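Local coordinates for DUF309 domain-containing protein (Thermus thermophilus, PDB 2CWY) that is of unknown function but folds as a small, single-chain bundle of five helices belonging to the DUF309 family, at residues W12-Y18 / L49-R53; V20-E25 / V42-A47. All blocks are in the same frame, centred on the assembly; numbering follows the deposited sequence.

Contact 1: W12-Y18 / L49-R53; sequences WRAGRYY and LHQRR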
loop_
_atom_site.group_PDB
_atom_site.type_symbol
_atom_site.label_atom_id
_atom_site.label_comp_id
_atom_site.label_asym_id
_atom_site.label_seq_id
_atom_site.Cartn_x
_atom_site.Cartn_y
_atom_site.Cartn_z
ATOM N N TRP A 12 -7.812 -4.617 -4.272
ATOM C CA TRP A 12 -6.487 -4.847 -4.852
ATOM C C TRP A 12 -6.503 -6.023 -5.829
ATOM O O TRP A 12 -5.931 -5.941 -6.921
ATOM C CB TRP A 12 -5.478 -5.124 -3.741
ATOM C CG TRP A 12 -4.053 -5.329 -4.206
ATOM C CD1 TRP A 12 -3.545 -6.420 -4.865
ATOM C CD2 TRP A 12 -2.949 -4.431 -4.015
ATOM N NE1 TRP A 12 -2.199 -6.255 -5.091
ATOM C CE2 TRP A 12 -1.807 -5.046 -4.578
ATOM C CE3 TRP A 12 -2.814 -3.168 -3.421
ATOM C CZ2 TRP A 12 -0.543 -4.441 -4.562
ATOM C CZ3 TRP A 12 -1.549 -2.565 -3.407
ATOM C CH2 TRP A 12 -0.437 -3.205 -3.973
ATOM N N ARG A 13 -7.146 -7.113 -5.423
ATOM C CA ARG A 13 -7.247 -8.308 -6.266
ATOM C C ARG A 13 -8.034 -8.019 -7.536
ATOM O O ARG A 13 -7.785 -8.618 -8.590
ATOM C CB ARG A 13 -7.925 -9.447 -5.496
ATOM C CG ARG A 13 -7.018 -10.132 -4.498
ATOM C CD ARG A 13 -7.693 -11.355 -3.924
ATOM N NE ARG A 13 -8.620 -11.019 -2.847
ATOM C CZ ARG A 13 -8.275 -10.952 -1.566
ATOM N NH1 ARG A 13 -7.021 -11.202 -1.204
ATOM N NH2 ARG A 13 -9.184 -10.635 -0.649
ATOM N N ALA A 14 -8.991 -7.106 -7.432
ATOM C CA ALA A 14 -9.799 -6.723 -8.585
ATOM C C ALA A 14 -9.117 -5.629 -9.421
ATOM O O ALA A 14 -9.708 -5.102 -10.371
ATOM C CB ALA A 14 -11.179 -6.264 -8.132
ATOM N N GLY A 15 -7.881 -5.288 -9.064
ATOM C CA GLY A 15 -7.139 -4.276 -9.807
ATOM C C GLY A 15 -7.585 -2.830 -9.630
ATOM O O GLY A 15 -7.281 -1.962 -10.460
ATOM N N ARG A 16 -8.304 -2.561 -8.549
ATOM C CA ARG A 16 -8.785 -1.215 -8.261
ATOM C C ARG A 16 -7.792 -0.496 -7.351
ATOM O O ARG A 16 -8.106 -0.147 -6.216
ATOM C CB ARG A 16 -10.162 -1.295 -7.605
ATOM C CG ARG A 16 -11.216 -1.880 -8.550
ATOM C CD ARG A 16 -12.403 -0.937 -8.686
ATOM N NE ARG A 16 -13.319 -1.058 -7.559
ATOM C CZ ARG A 16 -14.154 -0.101 -7.161
ATOM N NH1 ARG A 16 -14.954 -0.316 -6.125
ATOM N NH2 ARG A 16 -14.177 1.074 -7.784
ATOM N N TYR A 17 -6.593 -0.288 -7.872
ATOM C CA TYR A 17 -5.515 0.351 -7.123
ATOM C C TYR A 17 -5.802 1.764 -6.651
ATOM O O TYR A 17 -5.473 2.122 -5.520
ATOM C CB TYR A 17 -4.234 0.347 -7.955
ATOM C CG TYR A 17 -3.819 -1.033 -8.399
ATOM C CD1 TYR A 17 -3.608 -2.062 -7.466
ATOM C CD2 TYR A 17 -3.638 -1.321 -9.751
ATOM C CE1 TYR A 17 -3.229 -3.340 -7.880
ATOM C CE2 TYR A 17 -3.262 -2.589 -10.175
ATOM C CZ TYR A 17 -3.056 -3.591 -9.241
ATOM O OH TYR A 17 -2.664 -4.838 -9.681
ATOM N N TYR A 18 -6.413 2.574 -7.506
ATOM C CA TYR A 18 -6.711 3.945 -7.116
ATOM C C TYR A 18 -7.777 3.941 -6.008
ATOM O O TYR A 18 -7.753 4.769 -5.100
ATOM C CB TYR A 18 -7.176 4.741 -8.342
ATOM C CG TYR A 18 -6.828 6.217 -8.285
ATOM C CD1 TYR A 18 -6.994 7.031 -9.402
ATOM C CD2 TYR A 18 -6.330 6.795 -7.116
ATOM C CE1 TYR A 18 -6.676 8.391 -9.360
ATOM C CE2 TYR A 18 -6.007 8.154 -7.060
ATOM C CZ TYR A 18 -6.183 8.944 -8.187
ATOM O OH TYR A 18 -5.863 10.287 -8.144
ATOM N N LEU A 49 1.325 0.951 -8.664
ATOM C CA LEU A 49 0.692 0.096 -9.654
ATOM C C LEU A 49 -0.281 0.859 -10.543
ATOM O O LEU A 49 -0.404 0.553 -11.737
ATOM C CB LEU A 49 -0.004 -1.080 -8.965
ATOM C CG LEU A 49 0.982 -1.961 -8.198
ATOM C CD1 LEU A 49 0.224 -3.111 -7.551
ATOM C CD2 LEU A 49 2.054 -2.494 -9.137
ATOM N N HIS A 50 -0.965 1.851 -9.969
ATOM C CA HIS A 50 -1.901 2.671 -10.736
ATOM C C HIS A 50 -1.105 3.457 -11.786
ATOM O O HIS A 50 -1.497 3.524 -12.950
ATOM C CB HIS A 50 -2.640 3.648 -9.821
ATOM C CG HIS A 50 -3.498 4.633 -10.558
ATOM N ND1 HIS A 50 -4.601 4.257 -11.293
ATOM C CD2 HIS A 50 -3.390 5.973 -10.701
ATOM C CE1 HIS A 50 -5.136 5.324 -11.860
ATOM N NE2 HIS A 50 -4.420 6.379 -11.518
ATOM N N GLN A 51 0.014 4.050 -11.376
ATOM C CA GLN A 51 0.833 4.804 -12.318
ATOM C C GLN A 51 1.301 3.927 -13.464
ATOM O O GLN A 51 1.278 4.342 -14.613
ATOM C CB GLN A 51 2.048 5.418 -11.625
ATOM C CG GLN A 51 1.712 6.631 -10.756
ATOM C CD GLN A 51 1.115 7.776 -11.554
ATOM O OE1 GLN A 51 1.752 8.309 -12.460
ATOM N NE2 GLN A 51 -0.109 8.168 -11.211
ATOM N N ARG A 52 1.716 2.706 -13.152
ATOM C CA ARG A 52 2.202 1.820 -14.197
ATOM C C ARG A 52 1.106 1.392 -15.165
ATOM O O ARG A 52 1.370 1.152 -16.342
ATOM C CB ARG A 52 2.935 0.633 -13.559
ATOM C CG ARG A 52 4.335 1.083 -13.097
ATOM C CD ARG A 52 5.293 1.137 -14.303
ATOM N NE ARG A 52 5.461 -0.225 -14.772
ATOM C CZ ARG A 52 6.377 -1.073 -14.313
ATOM N NH1 ARG A 52 6.404 -2.305 -14.778
ATOM N NH2 ARG A 52 7.310 -0.678 -13.459
ATOM N N ARG A 53 -0.129 1.337 -14.686
ATOM C CA ARG A 53 -1.250 0.986 -15.550
ATOM C C ARG A 53 -1.458 2.082 -16.589
ATOM O O ARG A 53 -1.993 1.837 -17.682
ATOM C CB ARG A 53 -2.527 0.832 -14.731
ATOM C CG ARG A 53 -2.830 -0.578 -14.298
ATOM C CD ARG A 53 -4.258 -0.625 -13.794
ATOM N NE ARG A 53 -4.676 -1.969 -13.426
ATOM C CZ ARG A 53 -5.895 -2.269 -12.997
ATOM N NH1 ARG A 53 -6.810 -1.313 -12.889
ATOM N NH2 ARG A 53 -6.202 -3.519 -12.675
HETATM O O HOH W 1 -6.186 1.743 -10.610
#

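Contact 2: V20-E25 / V42-A47; sequences VHEVLE and VILLAA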
loop_
_atom_site.group_PDB
_atom_site.type_symbol
_atom_site.label_atom_id
_atom_site.label_comp_id
_atom_site.label_asym_id
_atom_site.label_seq_id
_atom_site.Cartn_x
_atom_site.Cartn_y
_atom_site.Cartn_z
ATOM N N VAL A 20 -8.079 1.648 -3.704
ATOM C CA VAL A 20 -7.394 1.278 -2.472
ATOM C C VAL A 20 -6.829 2.552 -1.852
ATOM O O VAL A 20 -6.945 2.789 -0.645
ATOM C CB VAL A 20 -6.231 0.277 -2.742
ATOM C CG1 VAL A 20 -5.279 0.229 -1.536
ATOM C CG2 VAL A 20 -6.804 -1.113 -3.008
ATOM N N HIS A 21 -6.236 3.384 -2.697
ATOM C CA HIS A 21 -5.652 4.639 -2.254
ATOM C C HIS A 21 -6.705 5.552 -1.597
ATOM O O HIS A 21 -6.502 6.078 -0.496
ATOM C CB HIS A 21 -4.984 5.313 -3.463
ATOM C CG HIS A 21 -4.188 6.530 -3.118
ATOM N ND1 HIS A 21 -3.165 6.995 -3.915
ATOM C CD2 HIS A 21 -4.256 7.373 -2.060
ATOM C CE1 HIS A 21 -2.634 8.071 -3.361
ATOM N NE2 HIS A 21 -3.279 8.323 -2.235
ATOM N N GLU A 22 -7.838 5.725 -2.269
ATOM C CA GLU A 22 -8.926 6.561 -1.765
ATOM C C GLU A 22 -9.547 6.031 -0.472
ATOM O O GLU A 22 -9.868 6.806 0.425
ATOM C CB GLU A 22 -10.018 6.678 -2.829
ATOM C CG GLU A 22 -11.065 7.727 -2.525
ATOM C CD GLU A 22 -12.159 7.751 -3.562
ATOM O OE1 GLU A 22 -11.838 7.654 -4.767
ATOM O OE2 GLU A 22 -13.340 7.873 -3.170
ATOM N N VAL A 23 -9.715 4.712 -0.372
ATOM C CA VAL A 23 -10.315 4.114 0.814
ATOM C C VAL A 23 -9.426 4.222 2.057
ATOM O O VAL A 23 -9.928 4.366 3.171
ATOM C CB VAL A 23 -10.700 2.621 0.542
ATOM C CG1 VAL A 23 -10.999 1.880 1.839
ATOM C CG2 VAL A 23 -11.928 2.581 -0.348
ATOM N N LEU A 24 -8.111 4.191 1.863
ATOM C CA LEU A 24 -7.183 4.267 2.987
ATOM C C LEU A 24 -6.833 5.682 3.450
ATOM O O LEU A 24 -6.336 5.862 4.560
ATOM C CB LEU A 24 -5.900 3.512 2.655
ATOM C CG LEU A 24 -6.037 2.005 2.431
ATOM C CD1 LEU A 24 -4.669 1.454 2.055
ATOM C CD2 LEU A 24 -6.553 1.325 3.696
ATOM N N GLU A 25 -7.085 6.683 2.612
ATOM C CA GLU A 25 -6.765 8.051 3.001
ATOM C C GLU A 25 -7.332 8.506 4.349
ATOM O O GLU A 25 -6.598 9.080 5.156
ATOM C CB GLU A 25 -7.202 9.048 1.923
ATOM C CG GLU A 25 -6.756 10.460 2.248
ATOM C CD GLU A 25 -7.395 11.504 1.351
ATOM O OE1 GLU A 25 -8.456 11.214 0.763
ATOM O OE2 GLU A 25 -6.839 12.618 1.246
ATOM N N VAL A 42 1.190 1.306 2.117
ATOM C CA VAL A 42 0.236 0.555 1.297
ATOM C C VAL A 42 -0.349 1.491 0.220
ATOM O O VAL A 42 -0.533 1.097 -0.935
ATOM C CB VAL A 42 -0.916 -0.017 2.163
ATOM C CG1 VAL A 42 -1.973 -0.691 1.269
ATOM C CG2 VAL A 42 -0.363 -1.012 3.161
ATOM N N ILE A 43 -0.643 2.729 0.613
ATOM C CA ILE A 43 -1.168 3.712 -0.320
ATOM C C ILE A 43 -0.169 3.932 -1.469
ATOM O O ILE A 43 -0.562 3.995 -2.637
ATOM C CB ILE A 43 -1.443 5.063 0.398
ATOM C CG1 ILE A 43 -2.777 4.994 1.154
ATOM C CG2 ILE A 43 -1.433 6.212 -0.610
ATOM C CD1 ILE A 43 -3.014 6.184 2.059
ATOM N N LEU A 44 1.116 4.037 -1.136
ATOM C CA LEU A 44 2.151 4.274 -2.150
ATOM C C LEU A 44 2.371 3.067 -3.066
ATOM O O LEU A 44 2.738 3.229 -4.228
ATOM C CB LEU A 44 3.466 4.690 -1.465
ATOM C CG LEU A 44 3.440 6.087 -0.815
ATOM C CD1 LEU A 44 4.596 6.243 0.195
ATOM C CD2 LEU A 44 3.545 7.136 -1.916
ATOM N N LEU A 45 2.162 1.859 -2.546
ATOM C CA LEU A 45 2.296 0.662 -3.377
ATOM C C LEU A 45 1.126 0.664 -4.365
ATOM O O LEU A 45 1.302 0.392 -5.561
ATOM C CB LEU A 45 2.236 -0.607 -2.523
ATOM C CG LEU A 45 3.372 -0.790 -1.514
ATOM C CD1 LEU A 45 3.198 -2.129 -0.805
ATOM C CD2 LEU A 45 4.708 -0.746 -2.227
ATOM N N ALA A 46 -0.073 0.962 -3.865
ATOM C CA ALA A 46 -1.241 1.014 -4.744
ATOM C C ALA A 46 -1.001 2.089 -5.815
ATOM O O ALA A 46 -1.249 1.870 -7.008
ATOM C CB ALA A 46 -2.514 1.338 -3.930
ATOM N N ALA A 47 -0.503 3.244 -5.382
ATOM C CA ALA A 47 -0.234 4.355 -6.296
ATOM C C ALA A 47 0.775 3.972 -7.376
ATOM O O ALA A 47 0.646 4.386 -8.530
ATOM C CB ALA A 47 0.267 5.579 -5.496
#

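Contact 1: W12-Y18 / L49-R53
Leu49 opens the contact from the last turns of helix 33-53, its CA-to-CB bond pointing toward 12-18. Its CB sits over the face of the Tyr17 ring, 3.6 Å from the centroid and 8° off the normal, a nearly axial CH-pi contact. Leu49 CD1 reaches on to Trp12 CZ2 (3.4 Å) and Tyr17 CE1 (3.5 Å), so one methyl bridges both aromatics. The indole nitrogen of Trp12 is hydrogen-bonded to Glu87 of helix 81-92. His50 follows where the backbones are nearest, its CA 5.6 Å from Tyr17 CA. Its ring meets that of Tyr18 obliquely (centroids 4.4 Å apart, planes at 36°), and a water joins His50 ND1 (3.0 Å) to Tyr18 N (3.2 Å), accepting from that first-turn amide. The turn facing these residues is a Schellman motif: Gly15, at positive phi, is C-prime, with Gly15 N bonded to Trp12 O at 3.0 Å, and Arg16 then occupies the N-cap position before helix 17-30. Arg53 stretches its guanidinium back over this turn. Gly15 O lies only 2.6 Å from Arg53 NH1, but over the guanidinium face, at an angle too poor for a hydrogen bond; a CB on Gly15 would collide with Arg53 NH2. Arg53 NE meanwhile packs 3.6 Å from Tyr17 CE2.

Contact 2: V20-E25 / V42-A47
Two helical segments run almost antiparallel here, with axes 9.0 Å apart at closest approach and a signed crossing angle of -160°. The backbones come nearest at His21 and Ile43, whose CA atoms are 5.0 Å apart; one turn further along 42-47, Ala46 and Ala47 present only small methyl groups. The largest bump is Ile43. Its CG2 methyl rises under the imidazole of His21, 3.4 Å from the ring centroid and 16° off the normal, a CH-pi contact in which His21 NE2 is the nearest atom, at 3.2 Å. The other branch of Ile43 runs along the neighbouring turn, with CG1 3.8 Å from Leu24 CB and CD1 4.1 Å from Glu25 N, so the side chain fills the hollow between His21, Leu24 and Glu25. In return the His21 ring also reaches the shallow surface at Ala47, whose CB is 4.0 Å from His21 ND1. On the more buried flank Val20 and Leu24, one turn apart, meet Ala46 and Val42, also one turn apart but in reverse order: Val20 CG1 settles against Ala46 CB at 3.8 Å, while Leu24 CD1 presses on Val42 CG1 at 3.5 Å. All of this joins helix 17-30 to helix 33-53 as an antiparallel helical hairpin. Helix 5-13 covers Val20 through Val8 and Leu11, Leu84 of helix 81-92 packs on Val42, and helix 59-69 brings Asn61 against Ala47.

In the fold
Both contacts pair helix 17-30 with helix 33-53, and their centres lie about 9 Å apart. Along the chain the order is 12-18, 20-25, 42-47, 49-53, so contact 2 is the inner pair and contact 1 the outer one, as expected where an antiparallel hairpin is followed away from its bend. The centre of contact 2 lies about 5 Å from the centre of the chain and belongs to the core; that of contact 1 lies about 10 Å out, partly exposed, and the contact also brings in the end of helix 5-13. They merge directly: Tyr17 O is 3.4 Å from Ala46 CB. Together they form one continuous interface within the DUF309 region, tying its first three helices together.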